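Local coordinates for fructooligosaccharide ABC transporter substrate-binding protein FusA (Streptococcus pneumoniae, PDB 5G5Y) that binds short- and long-chain fructooligosaccharides, preferring tetrasaccharides and larger, and serves in their import through the FusABC-MsmK ABC transporter, at residues M138-K143 and Y282-V287; N142-K147 and H260-G265; T4-T9 and H35-N40. All coordinates share one frame; numbering follows the deposited sequence.

Contact 1 of 3, residues M138-K143 and Y282-V287; sequences MAWINK and YDVLPV
Strands 138-142 and 282-284 run antiparallel at one edge of a mixed four-stranded sheet, with Ile-141 and Asp-283 as their hydrogen-bonded pair. Ile-141 N gives its hydrogen to Asp-283 O at 2.8 Å, and Asp-283 N returns a bond to Ile-141 O at 3.0 Å. Past the end of the short strand, Leu-285 N still reaches Ala-139 O at 3.0 Å. That oxygen also accepts from a water, which donates to Leu-285 O as well and so ties the two backbones together where the pairing stops.

The side chains of Ile-141 and Asp-283 share one face of the sheet. Lys-143 passes slantwise over Asp-283, CD and CG against its CB; the bend at chi3 (-38°) swings CE toward the carboxylate, and NZ forms a salt bridge with OD2 at 3.2 Å, on the anti side. The other carboxylate oxygen, OD1, accepts from Val-284 N at 2.8 Å, so both oxygens are gripped. Ile-141 CD1 also packs on Leu-285 CD1 at 3.8 Å. Asn-142 and Tyr-282 occupy the other face: Asn-142 CG sits 3.9 Å above the Tyr-282 ring, toward its rim, with amide and ring planes 54° apart. Their polar ends bond to others, Asn-142 OD1 to Trp-145 N and Tyr-282 OH to Phe-264 O. Val-284 CG2 packs against Trp-140 CZ3 and Met-138 CE, the latter at 3.9 Å.

Strand 264-269 flanks strand 138-142 on its other side: Trp-140 NE1 bonds to Thr-269 O, while Tyr-267 meets the rings of both Trp-140 and Tyr-282. Helix 399-412 packs on Met-138, Trp-140 and Val-284 through Arg-404, Trp-403 and Tyr-412.

Contact 2 of 3, residues N142-K147 and H260-G265; sequences NKDWLK and HDQKFG. With ZN (zinc ion), chain G.
Asn-142 N donates to Gly-265 O at 2.8 Å, joining the chain just before helix 143-148 to the corner at which the 260-265 segment turns. Gln-262, with a positive phi of 53°, is the C-prime residue of the Schellman motif that ends helix 252-260. The chain then leads through Lys-263 and Phe-264 past the indole of Trp-145.

That indole is bordered by backbone atoms: Lys-263 O lies at the ring edge, 3.3 Å from CH2, Phe-264 O stands over one face, and Gly-265 CA comes within 3.4 Å of CZ3. It also touches Pro-172 and Glu-180, the latter a ligand of the calcium site that is essential for translocation of the fructooligosaccharides, and meets Phe-167 edge-to-face.

Asn-142 is the N-cap of helix 143-148. CG stands anti to the backbone N (chi1 -164°), and OD1 accepts from Trp-145 N at 3.0 Å, the donor lying 52° above the amide carbonyl plane. ND2 of the same amide rests over a face of the Trp-145 ring, near its rim, and donates to a water that in turn donates to Asp-144 OD2 and, at 2.6 Å, to Gln-262 OE1. Ser-281 OG is a further partner of Asp-144 OD2.

On the exposed end of the 260-265 segment Asp-261 OD1 binds a zinc ion at 2.0 Å, with His-260 ND1 farther from the metal at 2.6 Å.

Contact 3 of 3, residues T4-T9 and H35-N40; sequences TLKFMT and HIDWTN. With ZN (zinc ion), chain F; ZN (zinc ion), chain L.
Lys-6 and Asp-37, side by side and pointing the same way from two parallel strands, meet beside a zinc ion held by one protein atom in this chain: Asp-37 OD1 binds it at 2.1 Å and five waters complete the shell. The salt bridge from Lys-6 NZ to Asp-37 OD2 is long and weak at 3.5 Å, but one water bridges the same two atoms and another links NZ to Asp-37 O and Thr-39 OG1. On this face, too, His-35 ND1 shares a second zinc ion with Glu-29.

The opposite face is mainly apolar and aromatic. Ile-36 CD1 lies over the face of the Phe-7 ring, 4.0 Å from its centroid, in a CH-pi contact. Phe-7 turns its edge to the face of Trp-38 in an offset edge-to-face pair, planes 72° apart. Thr-9 CG2 reaches Trp-38 CE3 at 3.4 Å; Trp-38 NE1 bonds to Asn-20 and Thr-9 OG1 to His-63.

Five backbone hydrogen bonds run between the strands, from Leu-5 N to His-35 O through Thr-9 N to Thr-39 O. These parallel neighbours are joined through helix 23-32, the beta-alpha-beta crossover usual in the lobes of solute-binding proteins.

Contacts 1 and 2 adjoin in one region of the chain, their centres about 10 Å apart, whereas contact 3 lies across the chain's centre, its own centre about 48 and 52 Å from theirs. Asn-142 and Lys-143 belong to both of the first two; both reach the same sheet, and helix 143-148 follows strand 138-142 directly. Contact 1 is mostly buried, an antiparallel ladder with aromatic and aliphatic packing; contact 2 is partly buried, with one cross-segment backbone bond, a water bridge and an indole among carbonyls. Contact 3 is a parallel ladder in a separate sheet, mainly apolar on one face and charged, hydrated and zinc-bearing on the other.

Contact 1 of 3, residues M138-K143 and Y282-V287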
loop_
_atom_site.group_PDB
_atom_site.type_symbol
_atom_site.label_atom_id
_atom_site.label_comp_id
_atom_site.label_asym_id
_atom_site.label_seq_id
_atom_site.Cartn_x
_atom_site.Cartn_y
_atom_site.Cartn_z
ATOM N N MET A 138 7.546 9.908 -0.109
ATOM C CA MET A 138 7.607 11.319 0.273
ATOM C C MET A 138 9.069 11.772 0.313
ATOM O O MET A 138 9.948 10.985 0.689
ATOM C CB MET A 138 6.973 11.556 1.649
ATOM C CG MET A 138 5.511 11.282 1.698
ATOM S SD MET A 138 4.697 11.514 3.293
ATOM C CE MET A 138 5.170 13.166 3.767
ATOM N N ALA A 139 9.303 13.021 -0.103
ATOM C CA ALA A 139 10.643 13.643 -0.055
ATOM C C ALA A 139 10.754 14.430 1.253
ATOM O O ALA A 139 9.791 15.109 1.649
ATOM C CB ALA A 139 10.859 14.539 -1.245
ATOM N N TRP A 140 11.901 14.296 1.903
ATOM C CA TRP A 140 12.182 14.917 3.186
ATOM C C TRP A 140 13.474 15.702 3.055
ATOM O O TRP A 140 14.398 15.279 2.324
ATOM C CB TRP A 140 12.357 13.826 4.237
ATOM C CG TRP A 140 11.208 12.888 4.317
ATOM C CD1 TRP A 140 11.057 11.728 3.636
ATOM C CD2 TRP A 140 10.051 13.022 5.144
ATOM N NE1 TRP A 140 9.869 11.149 3.961
ATOM C CE2 TRP A 140 9.240 11.909 4.896
ATOM C CE3 TRP A 140 9.622 13.984 6.055
ATOM C CZ2 TRP A 140 8.007 11.713 5.530
ATOM C CZ3 TRP A 140 8.382 13.779 6.711
ATOM C CH2 TRP A 140 7.605 12.669 6.436
ATOM N N ILE A 141 13.554 16.835 3.749
ATOM C CA ILE A 141 14.719 17.709 3.637
ATOM C C ILE A 141 15.259 18.071 5.038
ATOM O O ILE A 141 14.473 18.213 5.977
ATOM C CB ILE A 141 14.394 18.959 2.806
ATOM C CG1 ILE A 141 15.647 19.814 2.534
ATOM C CG2 ILE A 141 13.280 19.780 3.421
ATOM C CD1 ILE A 141 15.432 20.863 1.471
ATOM N N ASN A 142 16.582 18.250 5.121
ATOM C CA ASN A 142 17.248 18.672 6.351
ATOM C C ASN A 142 17.100 20.172 6.642
ATOM O O ASN A 142 17.803 21.035 6.089
ATOM C CB ASN A 142 18.726 18.219 6.362
ATOM C CG ASN A 142 19.319 18.290 7.769
ATOM O OD1 ASN A 142 19.042 19.236 8.476
ATOM N ND2 ASN A 142 20.076 17.294 8.176
ATOM N N LYS A 143 16.126 20.482 7.495
ATOM C CA LYS A 143 15.860 21.854 7.925
ATOM C C LYS A 143 16.955 22.474 8.819
ATOM O O LYS A 143 17.085 23.676 8.802
ATOM C CB LYS A 143 14.514 21.946 8.683
ATOM C CG LYS A 143 13.278 21.965 7.791
ATOM C CD LYS A 143 12.066 22.629 8.464
ATOM C CE LYS A 143 11.932 22.328 9.964
ATOM N NZ LYS A 143 10.567 22.588 10.521
ATOM N N TYR A 282 14.529 17.047 10.170
ATOM C CA TYR A 282 13.958 16.787 8.836
ATOM C C TYR A 282 12.464 17.101 8.794
ATOM O O TYR A 282 11.727 16.889 9.794
ATOM C CB TYR A 282 14.187 15.328 8.446
ATOM C CG TYR A 282 15.613 15.043 8.126
ATOM C CD1 TYR A 282 16.508 14.679 9.128
ATOM C CD2 TYR A 282 16.092 15.156 6.816
ATOM C CE1 TYR A 282 17.842 14.438 8.834
ATOM C CE2 TYR A 282 17.423 14.889 6.508
ATOM C CZ TYR A 282 18.299 14.538 7.527
ATOM O OH TYR A 282 19.641 14.287 7.248
ATOM N N ASP A 283 12.024 17.628 7.646
ATOM C CA ASP A 283 10.614 17.901 7.428
ATOM C C ASP A 283 10.281 17.632 5.956
ATOM O O ASP A 283 11.172 17.346 5.165
ATOM C CB ASP A 283 10.306 19.359 7.767
ATOM C CG ASP A 283 8.889 19.561 8.293
ATOM O OD1 ASP A 283 8.016 18.682 8.123
ATOM O OD2 ASP A 283 8.646 20.626 8.873
ATOM N N VAL A 284 8.999 17.743 5.624
ATOM C CA VAL A 284 8.487 17.514 4.275
ATOM C C VAL A 284 9.031 18.566 3.305
ATOM O O VAL A 284 9.004 19.772 3.583
ATOM C CB VAL A 284 6.949 17.554 4.213
ATOM C CG1 VAL A 284 6.480 17.185 2.815
ATOM C CG2 VAL A 284 6.305 16.628 5.249
ATOM N N LEU A 285 9.572 18.094 2.190
ATOM C CA LEU A 285 9.960 18.973 1.105
ATOM C C LEU A 285 8.650 19.340 0.405
ATOM O O LEU A 285 7.991 18.438 -0.142
ATOM C CB LEU A 285 10.893 18.243 0.129
ATOM C CG LEU A 285 11.381 19.060 -1.074
ATOM C CD1 LEU A 285 12.291 20.178 -0.615
ATOM C CD2 LEU A 285 12.098 18.210 -2.086
ATOM N N PRO A 286 8.265 20.617 0.412
ATOM C CA PRO A 286 7.024 20.936 -0.302
ATOM C C PRO A 286 7.073 20.636 -1.798
ATOM O O PRO A 286 8.157 20.545 -2.392
ATOM C CB PRO A 286 6.858 22.447 -0.094
ATOM C CG PRO A 286 7.845 22.816 0.978
ATOM C CD PRO A 286 8.939 21.827 0.922
ATOM N N VAL A 287 5.906 20.542 -2.393
ATOM C CA VAL A 287 5.782 20.274 -3.823
ATOM C C VAL A 287 6.488 21.411 -4.591
ATOM O O VAL A 287 6.250 22.608 -4.321
ATOM C CB VAL A 287 4.312 20.142 -4.226
ATOM C CG1 VAL A 287 4.149 20.096 -5.752
ATOM C CG2 VAL A 287 3.752 18.904 -3.559
HETATM O O HOH W 1 7.752 15.719 -0.097
#

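Contact 2 of 3, residues N142-K147 and H260-G265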
loop_
_atom_site.group_PDB
_atom_site.type_symbol
_atom_site.label_atom_id
_atom_site.label_comp_id
_atom_site.label_asym_id
_atom_site.label_seq_id
_atom_site.Cartn_x
_atom_site.Cartn_y
_atom_site.Cartn_z
ATOM N N ASN A 142 16.582 18.250 5.121
ATOM C CA ASN A 142 17.248 18.672 6.351
ATOM C C ASN A 142 17.100 20.172 6.642
ATOM O O ASN A 142 17.803 21.035 6.089
ATOM C CB ASN A 142 18.726 18.219 6.362
ATOM C CG ASN A 142 19.319 18.290 7.769
ATOM O OD1 ASN A 142 19.042 19.236 8.476
ATOM N ND2 ASN A 142 20.076 17.294 8.176
ATOM N N LYS A 143 16.126 20.482 7.495
ATOM C CA LYS A 143 15.860 21.854 7.925
ATOM C C LYS A 143 16.955 22.474 8.819
ATOM O O LYS A 143 17.085 23.676 8.802
ATOM C CB LYS A 143 14.514 21.946 8.683
ATOM C CG LYS A 143 13.278 21.965 7.791
ATOM C CD LYS A 143 12.066 22.629 8.464
ATOM C CE LYS A 143 11.932 22.328 9.964
ATOM N NZ LYS A 143 10.567 22.588 10.521
ATOM N N ASP A 144 17.684 21.664 9.585
ATOM C CA ASP A 144 18.878 22.118 10.314
ATOM C C ASP A 144 19.885 22.730 9.332
ATOM O O ASP A 144 20.341 23.862 9.535
ATOM C CB ASP A 144 19.595 20.981 11.044
ATOM C CG ASP A 144 18.855 20.473 12.273
ATOM O OD1 ASP A 144 17.872 21.090 12.721
ATOM O OD2 ASP A 144 19.302 19.426 12.792
ATOM N N TRP A 145 20.197 21.993 8.263
ATOM C CA TRP A 145 21.137 22.496 7.219
ATOM C C TRP A 145 20.660 23.775 6.527
ATOM O O TRP A 145 21.445 24.705 6.317
ATOM C CB TRP A 145 21.425 21.412 6.180
ATOM C CG TRP A 145 22.116 20.212 6.713
ATOM C CD1 TRP A 145 22.456 19.939 8.019
ATOM C CD2 TRP A 145 22.540 19.091 5.957
ATOM N NE1 TRP A 145 23.060 18.736 8.102
ATOM C CE2 TRP A 145 23.132 18.186 6.853
ATOM C CE3 TRP A 145 22.484 18.767 4.603
ATOM C CZ2 TRP A 145 23.657 16.984 6.447
ATOM C CZ3 TRP A 145 22.988 17.556 4.201
ATOM C CH2 TRP A 145 23.574 16.685 5.108
ATOM N N LEU A 146 19.375 23.845 6.180
ATOM C CA LEU A 146 18.797 25.050 5.582
ATOM C C LEU A 146 18.968 26.298 6.484
ATOM O O LEU A 146 19.333 27.373 5.991
ATOM C CB LEU A 146 17.310 24.864 5.322
ATOM C CG LEU A 146 16.848 24.005 4.131
ATOM C CD1 LEU A 146 15.326 23.921 4.178
ATOM C CD2 LEU A 146 17.291 24.589 2.805
ATOM N N LYS A 147 18.693 26.130 7.777
ATOM C CA LYS A 147 18.862 27.207 8.788
ATOM C C LYS A 147 20.334 27.618 8.955
ATOM O O LYS A 147 20.660 28.790 8.870
ATOM C CB LYS A 147 18.328 26.757 10.159
ATOM N N HIS A 260 20.326 7.496 9.861
ATOM C CA HIS A 260 20.488 7.544 11.334
ATOM C C HIS A 260 21.576 8.554 11.743
ATOM O O HIS A 260 21.413 9.296 12.714
ATOM C CB HIS A 260 20.822 6.134 11.855
ATOM C CG HIS A 260 20.979 6.046 13.345
ATOM N ND1 HIS A 260 21.902 5.217 13.943
ATOM C CD2 HIS A 260 20.327 6.672 14.356
ATOM C CE1 HIS A 260 21.810 5.331 15.255
ATOM N NE2 HIS A 260 20.871 6.218 15.532
ATOM N N ASP A 261 22.637 8.645 10.932
ATOM C CA ASP A 261 23.713 9.621 11.142
ATOM C C ASP A 261 23.485 10.976 10.484
ATOM O O ASP A 261 24.385 11.806 10.463
ATOM C CB ASP A 261 25.061 9.015 10.716
ATOM C CG ASP A 261 25.386 7.730 11.469
ATOM O OD1 ASP A 261 24.987 7.613 12.652
ATOM O OD2 ASP A 261 26.014 6.808 10.889
ATOM N N GLN A 262 22.266 11.210 9.981
ATOM C CA GLN A 262 21.842 12.480 9.403
ATOM C C GLN A 262 22.776 13.000 8.312
ATOM O O GLN A 262 23.124 14.179 8.275
ATOM C CB GLN A 262 21.590 13.520 10.504
ATOM C CG GLN A 262 20.637 12.997 11.594
ATOM C CD GLN A 262 19.934 14.079 12.397
ATOM O OE1 GLN A 262 20.126 15.266 12.174
ATOM N NE2 GLN A 262 19.102 13.657 13.347
ATOM N N LYS A 263 23.165 12.105 7.423
ATOM C CA LYS A 263 24.069 12.460 6.315
ATOM C C LYS A 263 23.344 12.992 5.070
ATOM O O LYS A 263 23.980 13.540 4.148
ATOM C CB LYS A 263 24.925 11.254 5.956
ATOM C CG LYS A 263 25.919 10.838 7.048
ATOM C CD LYS A 263 27.096 11.812 7.131
ATOM C CE LYS A 263 28.010 11.562 8.330
ATOM N NZ LYS A 263 28.392 10.129 8.452
ATOM N N PHE A 264 22.015 12.864 5.055
ATOM C CA PHE A 264 21.227 13.170 3.868
ATOM C C PHE A 264 20.730 14.612 3.879
ATOM O O PHE A 264 20.302 15.133 4.919
ATOM C CB PHE A 264 20.016 12.242 3.766
ATOM C CG PHE A 264 20.326 10.790 3.537
ATOM C CD1 PHE A 264 21.410 10.356 2.784
ATOM C CD2 PHE A 264 19.436 9.832 4.022
ATOM C CE1 PHE A 264 21.595 9.021 2.536
ATOM C CE2 PHE A 264 19.627 8.494 3.786
ATOM C CZ PHE A 264 20.713 8.079 3.040
ATOM N N GLY A 265 20.808 15.270 2.720
ATOM C CA GLY A 265 20.196 16.564 2.544
ATOM C C GLY A 265 18.712 16.427 2.226
ATOM O O GLY A 265 17.863 17.027 2.892
HETATM ZN ZN ZN G . 24.269 5.794 13.009
HETATM O O HOH W 2 20.792 17.475 10.932
HETATM O O HOH W 3 24.271 4.055 11.429
#

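Contact 3 of 3, residues T4-T9 and H35-N40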
loop_
_atom_site.group_PDB
_atom_site.type_symbol
_atom_site.label_atom_id
_atom_site.label_comp_id
_atom_site.label_asym_id
_atom_site.label_seq_id
_atom_site.Cartn_x
_atom_site.Cartn_y
_atom_site.Cartn_z
ATOM N N THR A 4 -19.799 -26.040 15.302
ATOM C CA THR A 4 -18.361 -26.083 15.031
ATOM C C THR A 4 -18.015 -25.837 13.581
ATOM O O THR A 4 -18.734 -26.262 12.683
ATOM C CB THR A 4 -17.770 -27.450 15.397
ATOM O OG1 THR A 4 -18.377 -28.452 14.578
ATOM C CG2 THR A 4 -18.010 -27.755 16.813
ATOM N N LEU A 5 -16.877 -25.201 13.333
ATOM C CA LEU A 5 -16.369 -25.113 11.967
ATOM C C LEU A 5 -14.853 -25.273 12.003
ATOM O O LEU A 5 -14.196 -24.883 12.968
ATOM C CB LEU A 5 -16.713 -23.756 11.369
ATOM C CG LEU A 5 -18.173 -23.408 11.116
ATOM C CD1 LEU A 5 -18.310 -21.934 10.825
ATOM C CD2 LEU A 5 -18.740 -24.266 9.985
ATOM N N LYS A 6 -14.296 -25.802 10.937
ATOM C CA LYS A 6 -12.833 -25.956 10.830
ATOM C C LYS A 6 -12.293 -24.920 9.849
ATOM O O LYS A 6 -12.644 -24.957 8.677
ATOM C CB LYS A 6 -12.432 -27.328 10.294
ATOM C CG LYS A 6 -12.709 -28.468 11.246
ATOM C CD LYS A 6 -12.396 -29.835 10.622
ATOM C CE LYS A 6 -10.936 -30.018 10.186
ATOM N NZ LYS A 6 -9.916 -29.819 11.264
ATOM N N PHE A 7 -11.432 -24.039 10.339
ATOM C CA PHE A 7 -10.828 -22.986 9.527
ATOM C C PHE A 7 -9.315 -23.173 9.501
ATOM O O PHE A 7 -8.696 -23.305 10.557
ATOM C CB PHE A 7 -11.084 -21.589 10.122
ATOM C CG PHE A 7 -12.513 -21.095 10.028
ATOM C CD1 PHE A 7 -13.468 -21.702 9.221
ATOM C CD2 PHE A 7 -12.867 -19.913 10.680
ATOM C CE1 PHE A 7 -14.764 -21.200 9.139
ATOM C CE2 PHE A 7 -14.160 -19.426 10.610
ATOM C CZ PHE A 7 -15.107 -20.064 9.822
ATOM N N MET A 8 -8.726 -23.094 8.304
ATOM C CA MET A 8 -7.270 -22.894 8.174
ATOM C C MET A 8 -7.012 -21.403 8.327
ATOM O O MET A 8 -7.825 -20.575 7.865
ATOM C CB MET A 8 -6.782 -23.366 6.825
ATOM C CG MET A 8 -5.258 -23.307 6.620
ATOM S SD MET A 8 -4.812 -23.407 4.885
ATOM C CE MET A 8 -5.582 -24.900 4.346
ATOM N N THR A 9 -5.923 -21.036 8.990
ATOM C CA THR A 9 -5.573 -19.636 9.148
ATOM C C THR A 9 -4.067 -19.400 9.100
ATOM O O THR A 9 -3.286 -20.341 9.187
ATOM C CB THR A 9 -6.197 -19.044 10.441
ATOM O OG1 THR A 9 -6.088 -17.615 10.434
ATOM C CG2 THR A 9 -5.565 -19.603 11.712
ATOM N N HIS A 35 -17.671 -22.661 17.777
ATOM C CA HIS A 35 -16.306 -23.033 18.144
ATOM C C HIS A 35 -15.541 -23.268 16.863
ATOM O O HIS A 35 -15.958 -24.085 16.071
ATOM C CB HIS A 35 -16.284 -24.328 18.961
ATOM C CG HIS A 35 -14.902 -24.766 19.297
ATOM N ND1 HIS A 35 -14.226 -24.273 20.381
ATOM C CD2 HIS A 35 -14.021 -25.548 18.627
ATOM C CE1 HIS A 35 -13.001 -24.761 20.398
ATOM N NE2 HIS A 35 -12.854 -25.537 19.342
ATOM N N ILE A 36 -14.470 -22.520 16.641
ATOM C CA ILE A 36 -13.588 -22.732 15.509
ATOM C C ILE A 36 -12.456 -23.665 15.897
ATOM O O ILE A 36 -11.733 -23.417 16.869
ATOM C CB ILE A 36 -12.985 -21.421 14.964
ATOM C CG1 ILE A 36 -14.109 -20.399 14.668
ATOM C CG2 ILE A 36 -12.187 -21.703 13.682
ATOM C CD1 ILE A 36 -15.143 -20.896 13.664
ATOM N N ASP A 37 -12.327 -24.729 15.128
ATOM C CA ASP A 37 -11.203 -25.616 15.225
ATOM C C ASP A 37 -10.170 -25.150 14.195
ATOM O O ASP A 37 -10.349 -25.361 12.986
ATOM C CB ASP A 37 -11.589 -27.069 14.976
ATOM C CG ASP A 37 -10.407 -27.995 15.166
ATOM O OD1 ASP A 37 -9.484 -27.593 15.882
ATOM O OD2 ASP A 37 -10.409 -29.109 14.649
ATOM N N TRP A 38 -9.105 -24.525 14.681
ATOM C CA TRP A 38 -8.142 -23.870 13.785
ATOM C C TRP A 38 -7.037 -24.785 13.324
ATOM O O TRP A 38 -6.490 -25.561 14.135
ATOM C CB TRP A 38 -7.477 -22.663 14.437
ATOM C CG TRP A 38 -8.410 -21.620 14.886
ATOM C CD1 TRP A 38 -8.974 -21.502 16.129
ATOM C CD2 TRP A 38 -8.944 -20.538 14.101
ATOM N NE1 TRP A 38 -9.798 -20.432 16.160
ATOM C CE2 TRP A 38 -9.794 -19.808 14.942
ATOM C CE3 TRP A 38 -8.768 -20.110 12.780
ATOM C CZ2 TRP A 38 -10.512 -18.668 14.493
ATOM C CZ3 TRP A 38 -9.487 -18.976 12.337
ATOM C CH2 TRP A 38 -10.319 -18.273 13.198
ATOM N N THR A 39 -6.672 -24.636 12.041
ATOM C CA THR A 39 -5.413 -25.164 11.512
ATOM C C THR A 39 -4.591 -23.928 11.281
ATOM O O THR A 39 -4.833 -23.197 10.300
ATOM C CB THR A 39 -5.614 -25.973 10.207
ATOM O OG1 THR A 39 -6.424 -27.110 10.474
ATOM C CG2 THR A 39 -4.280 -26.461 9.626
ATOM N N ASN A 40 -3.643 -23.663 12.182
ATOM C CA ASN A 40 -2.949 -22.411 12.216
ATOM C C ASN A 40 -1.517 -22.536 11.715
ATOM O O ASN A 40 -0.662 -23.082 12.434
ATOM C CB ASN A 40 -2.954 -21.892 13.643
ATOM C CG ASN A 40 -2.323 -20.534 13.803
ATOM O OD1 ASN A 40 -2.229 -19.749 12.857
ATOM N ND2 ASN A 40 -1.901 -20.232 15.018
HETATM ZN ZN ZN F . -15.148 -23.648 22.132
HETATM ZN ZN ZN L . -7.703 -28.604 16.277
HETATM O O HOH W 4 -10.584 -31.540 13.598
HETATM O O HOH W 5 -8.636 -27.391 11.898
HETATM O O HOH W 6 -8.410 -30.614 16.072
HETATM O O HOH W 7 -6.424 -26.714 16.872
HETATM O O HOH W 8 -7.119 -28.855 14.158
HETATM O O HOH W 9 -5.591 -29.789 16.367
HETATM O O HOH W 10 -7.768 -28.484 18.608
#